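Local structure of aspartate-semialdehyde dehydrogenase (Candida albicans, 3HSK) at residues Lys20-Leu25 against Val96-Leu101; Ile47-Ala52 against Gly89-Cys94; Asn171-Gly176 against Asp270-Cys275; Thr195-Gln200 against Gln262-Pro267. The protein catalyses the NADPH-dependent reductive dephosphorylation of 4-phospho-L-aspartate to L-aspartate semialdehyde, the second step in making the aspartate family of amino acids. All blocks are in the same frame, centred on the assembly; numbering follows the deposited sequence. Where two conformers were deposited one is given.

Interaction 1. Residues Lys20-Leu25 against Val96-Leu101; sequences KKAGVL and VVFSGL. With NAP (NADP nicotinamide-adenine-dinucleotide phosphate), chain C.
Leu25 meets Val97, Ser99 and Leu101 through CB, CG and CD1 of its side chain. Its CB lies 3.8 Å from Leu101 CD1 and also faces the CB of Ser99. From there CG turns beside the backbone N, anti to the carbonyl carbon (chi1 -66°), and comes against CG1 of Val97. At the tip, Leu25 CD1 presses on the same methyl, Val97 CG1, at 3.6 Å, the two side chains crossing at a slant. A branched aliphatic chain suits this place because Phe113 of helix 103-115 packs on both Leu25 and Val97. The two strands run parallel, with Gly23 N bonded to Val96 O at 2.9 Å, Phe98 N to Gly23 O at 2.8 Å, and Leu25 N to Phe98 O at 2.8 Å. These are the central strands of the Rossmann-type dinucleotide-binding sheet, where strand 20-25 is flanked by 45-52 and 96-99. On the opposite face of the sheet, Ala22 sets its CB 3.7 Å from Phe98 CE2, in the plane of the ring at its edge; the small methyl fits beside the broad ring, which also meets Phe35. Gly23 has no side chain, and Val97 CG2 occupies the neighbouring space on the Leu25 face. Past the strand end, Gly100 N still bonds to Leu25 O at 2.9 Å, carrying the chain to the cofactor. Leu101 serves both neighbours: CD1 packs on Leu25, while CD2 touches the adenine atom N3A of NADP at 3.5 Å.

Interaction 2. Residues Ile47-Ala52 against Gly89-Cys94; sequences IHALGA and GNFLEC. With NAP (NADP nicotinamide-adenine-dinucleotide phosphate), chain C.
The methyl of Ala49 sits squarely over one face of the Phe91 ring, its CB 3.8 Å from the ring centroid and only 13° off the normal, a CH-pi contact. The same CB meets Asn90 CB at 3.7 Å and Cys94 SG at 3.9 Å, close neighbours that suit a single methyl. Farther along strand 45-52, the edge of the ring meets the backbone: Phe91 CZ is 3.5 Å from Gly51 N, which lies in the ring plane, and the lack of a side chain on Gly51 lets the aromatic come this close. The loop thus closes over the parallel sheet of the Rossmann-type domain just before strand 96-99, with Phe91 also packing on Leu25 and edge-to-face on Phe113. At the other end of the contact His48, its CG anti to the backbone N (chi1 -163°), points its ring toward the loop, and ND1 makes a weak hydrogen bond to Asn90 O, which lies in the ring plane at 3.4 Å. That carbonyl is oriented by the 3-10 turn, whose Glu93 N bonds to Asn90 O at 3.0 Å. Backbone bonds to Ala22 and Val24 of strand 20-25 hold His48 and Ala49 in the sheet, and farther along Ala52 CB approaches NADP O2B at 3.4 Å.

Interaction 3. Residues Asn171-Gly176 against Asp270-Cys275; sequences NCSTAG and DGHTEC
The imidazole of His272 turns an edge to Cys172: CB of the cysteine lies in the plane of the ring, 3.7 Å from His272 ND1 and just as near CE1. The placement of the Cys172 sulfur against the ring is doubtful, since the residue was deposited in two conformers. Ser173 OG also stands near the ring, 4.1 Å from His272 ND1, but its hydrogen bond goes to Glu227; ND1 itself is buried here with no polar partner in the model. His272 CG lies beside the backbone N (chi1 -58°), which swings the ring across toward the first turn of helix 172-188, and Gln200 and Ala201 pack against it. The second flat group, the carboxylate of Glu274, is carried by a chain extended beyond CG to the helix backbone, where OE2 comes within 2.6 Å of Ser173 O. An approach this short is consistent with a protonated carboxyl group. The other oxygen, OE1, is hydrogen-bonded to Thr196, so the group is gripped from the sheet as well. Gly176 suits its place farther along the helix: with no side chain, it lets the carboxylate lie close to the backbone, its CA 3.9 Å from Glu274 OE2. Strand 273-275 runs at 47° to the short helix segment 172-176, and the side chains of His272 and Glu274 span the gap. Here, at the start of a helix N-capped by Asn171, lies the predicted active site of the aspartate-semialdehyde dehydrogenases, with Cys172 as the probable nucleophile forming the acyl-thioester and His272 as the probable proton acceptor.

Interaction 4. Residues Thr195-Gln200 against Gln262-Pro267; sequences TTTTLQ and QCNRVP
Asn264 binds Thr198 at two points: its ND2 donates to Thr198 O at 3.0 Å, in both the carbonyl plane and its own amide plane, while its backbone N reaches Thr198 OG1 at 3.3 Å. The short amide of Asn264 probably supplements the weak backbone bond from its own N to Thr198 O, where the pairing loses its regular strand form. The hydroxyl of Thr198, set between the backbone N and the carbonyl carbon (chi1 78°), lies 2.5 Å from Gln200 OE1, doubtfully short for a hydrogen bond. Backbone bonds close the rest: Gln262 N to Thr196 O, Thr198 N to Gln262 O at 2.8 Å, Gln200 N to Asn264 O at 2.7 Å, and Val266 N to Gln200 O at 2.9 Å. Arg265 folds back at chi2 and chi3, bringing NH1 to a water that Gln200 NE2 meets weakly; NH1 itself also binds Ala201 O. Packing adds Val266 CG1, 4.0 Å from Leu199 CB, and the methyl of Thr197 against the amide of Asn264. Gln200 NE2 is fixed by Glu227, and its side chain touches His272, placing this contact beside the predicted active site. Strand 191-199 lies between 258-262 and the antiparallel strand 273-280, with Leu231 of helix 227-238 packing against Thr196, Thr198 and Cys263, and the second subunit packed on Gln262, Asn264 and Val266.

Overall arrangement
The four contacts fall into two pairs on opposite sides of the chain's centre. Interactions 1 and 2, about 7 Å apart between centres, share the parallel sheet of the NAD-binding domain, where strands 20-25 and 45-52 are neighbours, and both touch NADP; interaction 2 is nested within the loop that interaction 1 closes. Interactions 3 and 4, about 8 Å apart between centres, share the mixed sheet through strands 191-199 and 273-280, and interaction 4 is nested inside the loop that interaction 3 closes. The pairs follow one another along the chain, with interactions 1 and 3 about 24 Å apart between centres. One pair contributes to the cofactor site, the other to the predicted catalytic centre and, chiefly at interaction 4, the subunit interface.

Interaction 1. Residues Lys20-Leu25 against Val96-Leu101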
# COMPACT_ATOMS: atom_id res chain seq x y z
N LYS A 20 -12.82 -24.51 31.87
CA LYS A 20 -11.46 -25.02 31.73
C LYS A 20 -10.47 -24.03 32.37
O LYS A 20 -10.70 -22.82 32.35
CB LYS A 20 -11.11 -25.26 30.26
CG LYS A 20 -11.99 -26.30 29.55
CD LYS A 20 -11.61 -27.74 29.91
CE LYS A 20 -12.62 -28.73 29.33
NZ LYS A 20 -12.16 -30.14 29.41
N LYS A 21 -9.39 -24.56 32.93
CA LYS A 21 -8.38 -23.73 33.58
C LYS A 21 -7.31 -23.26 32.59
O LYS A 21 -6.72 -24.07 31.88
CB LYS A 21 -7.74 -24.48 34.76
CG LYS A 21 -8.63 -24.56 36.00
CD LYS A 21 -8.07 -25.51 37.05
CE LYS A 21 -8.64 -25.23 38.45
NZ LYS A 21 -10.12 -25.39 38.54
N ALA A 22 -7.08 -21.95 32.56
CA ALA A 22 -6.18 -21.36 31.57
C ALA A 22 -4.92 -20.73 32.17
O ALA A 22 -4.99 -19.99 33.15
CB ALA A 22 -6.92 -20.35 30.70
N GLY A 23 -3.79 -21.04 31.55
CA GLY A 23 -2.52 -20.39 31.88
C GLY A 23 -2.10 -19.43 30.78
O GLY A 23 -2.54 -19.56 29.63
N VAL A 24 -1.27 -18.46 31.14
CA VAL A 24 -0.72 -17.50 30.19
C VAL A 24 0.78 -17.32 30.42
O VAL A 24 1.20 -16.87 31.49
CB VAL A 24 -1.42 -16.10 30.26
CG1 VAL A 24 -0.87 -15.18 29.17
CG2 VAL A 24 -2.94 -16.23 30.14
N LEU A 25 1.57 -17.69 29.42
CA LEU A 25 3.01 -17.50 29.44
C LEU A 25 3.35 -16.19 28.75
O LEU A 25 2.73 -15.82 27.75
CB LEU A 25 3.71 -18.66 28.73
CG LEU A 25 3.60 -20.05 29.38
CD1 LEU A 25 4.08 -21.13 28.44
CD2 LEU A 25 4.38 -20.08 30.69
N VAL A 96 -5.32 -25.56 29.26
CA VAL A 96 -4.79 -24.87 28.08
C VAL A 96 -3.85 -23.73 28.51
O VAL A 96 -4.15 -23.00 29.46
CB VAL A 96 -5.91 -24.34 27.14
CG1 VAL A 96 -6.68 -23.17 27.77
CG2 VAL A 96 -5.35 -23.97 25.78
N VAL A 97 -2.73 -23.60 27.81
CA VAL A 97 -1.73 -22.59 28.16
C VAL A 97 -1.40 -21.69 26.96
O VAL A 97 -0.72 -22.11 26.02
CB VAL A 97 -0.42 -23.24 28.71
CG1 VAL A 97 0.64 -22.18 28.97
CG2 VAL A 97 -0.71 -24.03 29.98
N PHE A 98 -1.89 -20.46 27.02
CA PHE A 98 -1.63 -19.46 25.98
C PHE A 98 -0.23 -18.88 26.14
O PHE A 98 0.28 -18.81 27.26
CB PHE A 98 -2.68 -18.35 26.02
CG PHE A 98 -4.09 -18.86 26.01
CD1 PHE A 98 -4.73 -19.16 24.80
CD2 PHE A 98 -4.79 -19.05 27.20
CE1 PHE A 98 -6.04 -19.63 24.79
CE2 PHE A 98 -6.10 -19.53 27.20
CZ PHE A 98 -6.72 -19.81 25.99
N SER A 99 0.40 -18.49 25.04
CA SER A 99 1.76 -17.95 25.12
C SER A 99 2.01 -16.73 24.24
O SER A 99 1.86 -16.77 23.01
CB SER A 99 2.79 -19.05 24.83
OG SER A 99 4.09 -18.52 24.63
N GLY A 100 2.39 -15.63 24.89
CA GLY A 100 2.87 -14.43 24.22
C GLY A 100 4.32 -14.16 24.59
O GLY A 100 4.74 -13.01 24.67
N LEU A 101 5.06 -15.24 24.81
CA LEU A 101 6.48 -15.17 25.17
C LEU A 101 7.34 -14.60 24.06
O LEU A 101 7.07 -14.80 22.87
CB LEU A 101 7.01 -16.56 25.52
CG LEU A 101 6.77 -17.10 26.93
CD1 LEU A 101 7.00 -18.60 26.93
CD2 LEU A 101 7.67 -16.42 27.96
PA NAP C . 8.92 -8.99 25.94
O1A NAP C . 8.44 -8.18 27.09
O2A NAP C . 10.39 -8.91 25.80
O5B NAP C . 8.46 -10.52 26.11
C5B NAP C . 7.10 -10.86 26.17
C4B NAP C . 6.85 -11.65 27.45
O4B NAP C . 7.89 -12.60 27.62
C3B NAP C . 6.86 -10.74 28.67
O3B NAP C . 5.72 -10.99 29.46
C2B NAP C . 8.13 -11.13 29.41
O2B NAP C . 7.99 -11.05 30.80
C1B NAP C . 8.38 -12.56 28.94
N9A NAP C . 9.81 -12.89 29.04
C8A NAP C . 10.87 -12.19 28.51
N7A NAP C . 12.01 -12.84 28.83
C5A NAP C . 11.70 -13.93 29.56
C6A NAP C . 12.47 -14.94 30.15
N6A NAP C . 13.80 -14.92 30.04
N1A NAP C . 11.86 -15.96 30.85
C2A NAP C . 10.48 -15.99 30.97
N3A NAP C . 9.72 -14.98 30.39
C4A NAP C . 10.32 -13.98 29.70
O3 NAP C . 8.19 -8.53 24.58
PN NAP C . 6.94 -7.54 24.31
O1N NAP C . 6.97 -7.18 22.87
O2N NAP C . 5.71 -8.13 24.88
O5D NAP C . 7.33 -6.23 25.16
C5D NAP C . 6.61 -5.03 24.99
C4D NAP C . 7.37 -3.98 24.16
O4D NAP C . 7.43 -2.77 24.90
C3D NAP C . 8.80 -4.36 23.79
O3D NAP C . 8.90 -4.78 22.44
C2D NAP C . 9.62 -3.11 24.05
O2D NAP C . 9.85 -2.40 22.85
C1D NAP C . 8.76 -2.27 24.99
N1N NAP C . 9.26 -2.31 26.38
C2N NAP C . 9.88 -1.20 26.89
C3N NAP C . 10.37 -1.19 28.20
C7N NAP C . 10.75 0.12 28.84
O7N NAP C . 11.59 0.13 29.98
N7N NAP C . 10.28 1.26 28.33
C4N NAP C . 10.23 -2.33 29.00
C5N NAP C . 9.60 -3.46 28.48
C6N NAP C . 9.12 -3.44 27.17
P2B NAP C . 8.77 -9.91 31.64
O1X NAP C . 9.06 -10.47 33.01
O2X NAP C . 7.90 -8.69 31.75
O3X NAP C . 10.06 -9.53 30.95

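Interaction 2. Residues Ile47-Ala52 against Gly89-Cys94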
# COMPACT_ATOMS: atom_id res chain seq x y z
N ILE A 47 -8.75 -18.02 34.56
CA ILE A 47 -7.34 -17.65 34.62
C ILE A 47 -6.72 -18.22 35.89
O ILE A 47 -7.03 -17.79 37.00
CB ILE A 47 -7.14 -16.11 34.53
CG1 ILE A 47 -7.73 -15.58 33.21
CG2 ILE A 47 -5.65 -15.77 34.62
CD1 ILE A 47 -8.06 -14.09 33.21
N HIS A 48 -5.86 -19.21 35.71
CA HIS A 48 -5.36 -20.03 36.81
C HIS A 48 -3.88 -19.81 37.11
O HIS A 48 -3.46 -19.86 38.26
CB HIS A 48 -5.63 -21.51 36.52
CG HIS A 48 -5.53 -22.39 37.73
ND1 HIS A 48 -4.49 -23.26 37.94
CD2 HIS A 48 -6.35 -22.52 38.80
CE1 HIS A 48 -4.66 -23.89 39.08
NE2 HIS A 48 -5.79 -23.47 39.62
N ALA A 49 -3.09 -19.57 36.06
CA ALA A 49 -1.65 -19.37 36.20
C ALA A 49 -1.14 -18.31 35.22
O ALA A 49 -1.55 -18.27 34.06
CB ALA A 49 -0.91 -20.68 35.98
N LEU A 50 -0.26 -17.44 35.71
CA LEU A 50 0.40 -16.44 34.86
C LEU A 50 1.91 -16.57 34.95
O LEU A 50 2.47 -16.77 36.03
CB LEU A 50 -0.02 -15.02 35.26
CG LEU A 50 -1.49 -14.60 35.12
CD1 LEU A 50 -1.64 -13.13 35.45
CD2 LEU A 50 -2.04 -14.88 33.72
N GLY A 51 2.58 -16.45 33.81
CA GLY A 51 4.03 -16.63 33.75
C GLY A 51 4.76 -15.52 33.04
O GLY A 51 4.33 -15.05 31.98
N ALA A 52 5.88 -15.09 33.64
CA ALA A 52 6.81 -14.14 33.03
C ALA A 52 8.24 -14.45 33.50
O ALA A 52 8.49 -15.51 34.07
CB ALA A 52 6.41 -12.71 33.36
N GLY A 89 3.46 -26.65 39.38
CA GLY A 89 2.41 -26.16 40.28
C GLY A 89 1.10 -25.89 39.58
O GLY A 89 0.40 -26.82 39.16
N ASN A 90 0.76 -24.60 39.45
CA ASN A 90 -0.49 -24.17 38.83
C ASN A 90 -0.53 -24.42 37.32
O ASN A 90 -1.59 -24.71 36.77
CB ASN A 90 -0.76 -22.69 39.11
CG ASN A 90 -1.19 -22.44 40.55
OD1 ASN A 90 -1.88 -23.26 41.17
ND2 ASN A 90 -0.79 -21.29 41.09
N PHE A 91 0.63 -24.31 36.68
CA PHE A 91 0.74 -24.53 35.23
C PHE A 91 0.43 -25.97 34.84
O PHE A 91 -0.19 -26.20 33.80
CB PHE A 91 2.11 -24.09 34.70
CG PHE A 91 2.18 -22.63 34.33
CD1 PHE A 91 1.34 -22.11 33.34
CD2 PHE A 91 3.08 -21.78 34.95
CE1 PHE A 91 1.39 -20.77 32.99
CE2 PHE A 91 3.14 -20.43 34.61
CZ PHE A 91 2.29 -19.92 33.62
N LEU A 92 0.83 -26.92 35.67
CA LEU A 92 0.49 -28.33 35.44
C LEU A 92 -1.00 -28.61 35.61
O LEU A 92 -1.49 -29.69 35.23
CB LEU A 92 1.31 -29.25 36.35
CG LEU A 92 2.55 -29.90 35.72
CD1 LEU A 92 3.49 -30.45 36.79
CD2 LEU A 92 2.15 -31.02 34.74
N GLU A 93 -1.73 -27.65 36.17
CA GLU A 93 -3.16 -27.79 36.43
C GLU A 93 -4.03 -27.17 35.33
O GLU A 93 -5.25 -27.36 35.32
CB GLU A 93 -3.53 -27.18 37.79
CG GLU A 93 -2.80 -27.82 38.98
CD GLU A 93 -3.34 -27.37 40.33
OE1 GLU A 93 -4.15 -26.42 40.38
OE2 GLU A 93 -2.94 -27.97 41.35
N CYS A 94 -3.39 -26.44 34.41
CA CYS A 94 -4.10 -25.77 33.32
C CYS A 94 -4.44 -26.73 32.18
O CYS A 94 -3.59 -27.50 31.73
CB CYS A 94 -3.26 -24.63 32.75
SG CYS A 94 -2.87 -23.34 33.91
PA NAP C . 8.92 -8.99 25.94
O1A NAP C . 8.44 -8.18 27.09
O2A NAP C . 10.39 -8.91 25.80
O5B NAP C . 8.46 -10.52 26.11
C5B NAP C . 7.10 -10.86 26.17
C4B NAP C . 6.85 -11.65 27.45
O4B NAP C . 7.89 -12.60 27.62
C3B NAP C . 6.86 -10.74 28.67
O3B NAP C . 5.72 -10.99 29.46
C2B NAP C . 8.13 -11.13 29.41
O2B NAP C . 7.99 -11.05 30.80
C1B NAP C . 8.38 -12.56 28.94
N9A NAP C . 9.81 -12.89 29.04
C8A NAP C . 10.87 -12.19 28.51
N7A NAP C . 12.01 -12.84 28.83
C5A NAP C . 11.70 -13.93 29.56
C6A NAP C . 12.47 -14.94 30.15
N6A NAP C . 13.80 -14.92 30.04
N1A NAP C . 11.86 -15.96 30.85
C2A NAP C . 10.48 -15.99 30.97
N3A NAP C . 9.72 -14.98 30.39
C4A NAP C . 10.32 -13.98 29.70
O3 NAP C . 8.19 -8.53 24.58
PN NAP C . 6.94 -7.54 24.31
O1N NAP C . 6.97 -7.18 22.87
O2N NAP C . 5.71 -8.13 24.88
O5D NAP C . 7.33 -6.23 25.16
C5D NAP C . 6.61 -5.03 24.99
C4D NAP C . 7.37 -3.98 24.16
O4D NAP C . 7.43 -2.77 24.90
C3D NAP C . 8.80 -4.36 23.79
O3D NAP C . 8.90 -4.78 22.44
C2D NAP C . 9.62 -3.11 24.05
O2D NAP C . 9.85 -2.40 22.85
C1D NAP C . 8.76 -2.27 24.99
N1N NAP C . 9.26 -2.31 26.38
C2N NAP C . 9.88 -1.20 26.89
C3N NAP C . 10.37 -1.19 28.20
C7N NAP C . 10.75 0.12 28.84
O7N NAP C . 11.59 0.13 29.98
N7N NAP C . 10.28 1.26 28.33
C4N NAP C . 10.23 -2.33 29.00
C5N NAP C . 9.60 -3.46 28.48
C6N NAP C . 9.12 -3.44 27.17
P2B NAP C . 8.77 -9.91 31.64
O1X NAP C . 9.06 -10.47 33.01
O2X NAP C . 7.90 -8.69 31.75
O3X NAP C . 10.06 -9.53 30.95

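Interaction 3. Residues Asn171-Gly176 against Asp270-Cys275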
# COMPACT_ATOMS: atom_id res chain seq x y z
N ASN A 171 0.08 -14.19 12.77
CA ASN A 171 -0.05 -12.74 12.99
C ASN A 171 -1.31 -12.12 12.36
O ASN A 171 -1.89 -12.65 11.42
CB ASN A 171 1.19 -12.02 12.47
CG ASN A 171 1.70 -12.58 11.15
OD1 ASN A 171 1.97 -13.79 11.05
ND2 ASN A 171 1.83 -11.72 10.14
N CYS A 172 -1.71 -10.97 12.91
CA CYS A 172 -2.81 -10.15 12.41
C CYS A 172 -2.75 -9.90 10.89
O CYS A 172 -3.78 -9.88 10.22
CB CYS A 172 -2.81 -8.81 13.17
SG CYS A 172 -4.42 -8.26 13.82
N SER A 173 -1.54 -9.70 10.35
CA SER A 173 -1.32 -9.47 8.91
C SER A 173 -1.58 -10.70 8.04
O SER A 173 -2.21 -10.59 6.99
CB SER A 173 0.11 -8.99 8.65
OG SER A 173 0.24 -7.63 8.99
N THR A 174 -1.05 -11.84 8.46
CA THR A 174 -1.31 -13.10 7.77
C THR A 174 -2.80 -13.42 7.83
O THR A 174 -3.42 -13.71 6.82
CB THR A 174 -0.48 -14.27 8.36
OG1 THR A 174 0.91 -13.93 8.38
CG2 THR A 174 -0.66 -15.53 7.52
N ALA A 175 -3.36 -13.32 9.04
CA ALA A 175 -4.77 -13.58 9.28
C ALA A 175 -5.70 -12.71 8.43
O ALA A 175 -6.73 -13.19 7.93
CB ALA A 175 -5.09 -13.44 10.76
N GLY A 176 -5.34 -11.45 8.25
CA GLY A 176 -6.09 -10.54 7.38
C GLY A 176 -6.04 -10.94 5.91
O GLY A 176 -7.03 -10.82 5.19
N ASP A 270 -4.67 2.08 15.07
CA ASP A 270 -5.29 0.76 15.09
C ASP A 270 -5.96 0.37 13.76
O ASP A 270 -6.74 1.15 13.21
CB ASP A 270 -6.32 0.66 16.22
CG ASP A 270 -5.68 0.42 17.58
OD1 ASP A 270 -4.89 -0.54 17.70
OD2 ASP A 270 -5.97 1.19 18.53
N GLY A 271 -5.65 -0.83 13.28
CA GLY A 271 -6.31 -1.43 12.12
C GLY A 271 -5.40 -1.55 10.92
O GLY A 271 -5.02 -0.53 10.33
N HIS A 272 -5.04 -2.78 10.56
CA HIS A 272 -4.18 -3.02 9.39
C HIS A 272 -5.01 -3.06 8.11
O HIS A 272 -6.04 -3.72 8.06
CB HIS A 272 -3.40 -4.33 9.51
CG HIS A 272 -2.52 -4.42 10.72
ND1 HIS A 272 -2.34 -5.59 11.42
CD2 HIS A 272 -1.77 -3.49 11.36
CE1 HIS A 272 -1.52 -5.38 12.44
NE2 HIS A 272 -1.17 -4.11 12.43
N THR A 273 -4.54 -2.34 7.10
CA THR A 273 -5.15 -2.34 5.78
C THR A 273 -4.23 -3.12 4.83
O THR A 273 -3.01 -3.00 4.91
CB THR A 273 -5.36 -0.90 5.25
OG1 THR A 273 -6.21 -0.17 6.16
CG2 THR A 273 -6.02 -0.89 3.87
N GLU A 274 -4.83 -3.94 3.97
CA GLU A 274 -4.09 -4.68 2.95
C GLU A 274 -4.76 -4.51 1.60
O GLU A 274 -5.96 -4.76 1.45
CB GLU A 274 -3.96 -6.17 3.32
CG GLU A 274 -3.33 -6.42 4.68
CD GLU A 274 -2.98 -7.87 4.95
OE1 GLU A 274 -2.53 -8.59 4.02
OE2 GLU A 274 -3.14 -8.29 6.11
N CYS A 275 -3.98 -4.06 0.62
CA CYS A 275 -4.41 -3.94 -0.75
C CYS A 275 -3.98 -5.21 -1.47
O CYS A 275 -2.79 -5.41 -1.76
CB CYS A 275 -3.79 -2.70 -1.40
SG CYS A 275 -4.42 -1.16 -0.68

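Interaction 4. Residues Thr195-Gln200 against Gln262-Pro267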
# COMPACT_ATOMS: atom_id res chain seq x y z
N THR A 195 -0.97 -11.23 -4.43
CA THR A 195 -0.17 -10.09 -3.95
C THR A 195 -0.87 -9.40 -2.80
O THR A 195 -2.10 -9.49 -2.65
CB THR A 195 0.08 -9.00 -5.03
OG1 THR A 195 -1.05 -8.12 -5.10
CG2 THR A 195 0.38 -9.60 -6.40
N THR A 196 -0.08 -8.70 -1.99
CA THR A 196 -0.58 -7.85 -0.92
C THR A 196 0.43 -6.74 -0.60
O THR A 196 1.62 -7.00 -0.40
CB THR A 196 -0.94 -8.64 0.36
OG1 THR A 196 -1.56 -7.76 1.30
CG2 THR A 196 0.29 -9.29 1.00
N THR A 197 -0.06 -5.50 -0.58
CA THR A 197 0.69 -4.40 -0.02
C THR A 197 -0.03 -3.97 1.25
O THR A 197 -1.21 -3.60 1.22
CB THR A 197 0.82 -3.22 -0.99
OG1 THR A 197 1.51 -3.65 -2.17
CG2 THR A 197 1.62 -2.09 -0.35
N THR A 198 0.68 -4.04 2.37
CA THR A 198 0.07 -3.71 3.65
C THR A 198 0.30 -2.25 4.06
O THR A 198 1.29 -1.62 3.70
CB THR A 198 0.50 -4.65 4.78
OG1 THR A 198 1.81 -4.29 5.24
CG2 THR A 198 0.50 -6.12 4.30
N LEU A 199 -0.67 -1.72 4.79
CA LEU A 199 -0.58 -0.43 5.42
C LEU A 199 -0.85 -0.70 6.89
O LEU A 199 -2.00 -0.72 7.32
CB LEU A 199 -1.60 0.54 4.81
CG LEU A 199 -1.39 0.99 3.35
CD1 LEU A 199 -1.93 -0.02 2.36
CD2 LEU A 199 -2.06 2.32 3.11
N GLN A 200 0.22 -0.93 7.65
CA GLN A 200 0.09 -1.46 9.01
C GLN A 200 0.15 -0.41 10.11
O GLN A 200 0.98 0.50 10.08
CB GLN A 200 1.08 -2.60 9.26
CG GLN A 200 0.67 -3.86 8.51
CD GLN A 200 1.73 -4.93 8.50
OE1 GLN A 200 2.30 -5.22 7.46
NE2 GLN A 200 1.97 -5.54 9.65
N GLN A 262 4.41 -6.85 0.24
CA GLN A 262 5.13 -5.61 0.47
C GLN A 262 4.52 -4.93 1.69
O GLN A 262 3.35 -4.50 1.67
CB GLN A 262 5.10 -4.71 -0.78
CG GLN A 262 5.87 -5.29 -1.98
CD GLN A 262 6.14 -4.29 -3.10
OE1 GLN A 262 5.79 -4.55 -4.25
NE2 GLN A 262 6.78 -3.17 -2.77
N CYS A 263 5.29 -4.86 2.77
CA CYS A 263 4.75 -4.39 4.04
C CYS A 263 5.23 -3.00 4.41
O CYS A 263 6.41 -2.67 4.23
CB CYS A 263 5.03 -5.39 5.15
SG CYS A 263 4.38 -7.03 4.77
N ASN A 264 4.31 -2.20 4.94
CA ASN A 264 4.58 -0.81 5.30
C ASN A 264 3.93 -0.45 6.63
O ASN A 264 2.81 -0.88 6.92
CB ASN A 264 4.06 0.15 4.23
CG ASN A 264 4.52 -0.21 2.83
OD1 ASN A 264 5.59 0.21 2.40
ND2 ASN A 264 3.71 -0.99 2.12
N ARG A 265 4.65 0.31 7.44
CA ARG A 265 4.08 0.92 8.65
C ARG A 265 3.56 2.31 8.29
O ARG A 265 4.22 3.06 7.56
CB ARG A 265 5.15 1.02 9.75
CG ARG A 265 4.62 1.48 11.11
CD ARG A 265 3.95 0.35 11.88
NE ARG A 265 4.89 -0.71 12.23
CZ ARG A 265 4.56 -1.93 12.63
NH1 ARG A 265 3.28 -2.28 12.74
NH2 ARG A 265 5.51 -2.81 12.91
N VAL A 266 2.38 2.64 8.79
CA VAL A 266 1.75 3.93 8.51
C VAL A 266 1.40 4.65 9.81
O VAL A 266 1.34 4.01 10.85
CB VAL A 266 0.49 3.77 7.60
CG1 VAL A 266 0.89 3.41 6.17
CG2 VAL A 266 -0.49 2.77 8.20
N PRO A 267 1.18 5.98 9.76
CA PRO A 267 0.84 6.71 10.99
C PRO A 267 -0.63 6.54 11.37
O PRO A 267 -1.41 7.49 11.35
CB PRO A 267 1.18 8.17 10.65
CG PRO A 267 1.60 8.20 9.19
CD PRO A 267 1.25 6.87 8.59
O HOH W 1 2.66 -4.99 12.88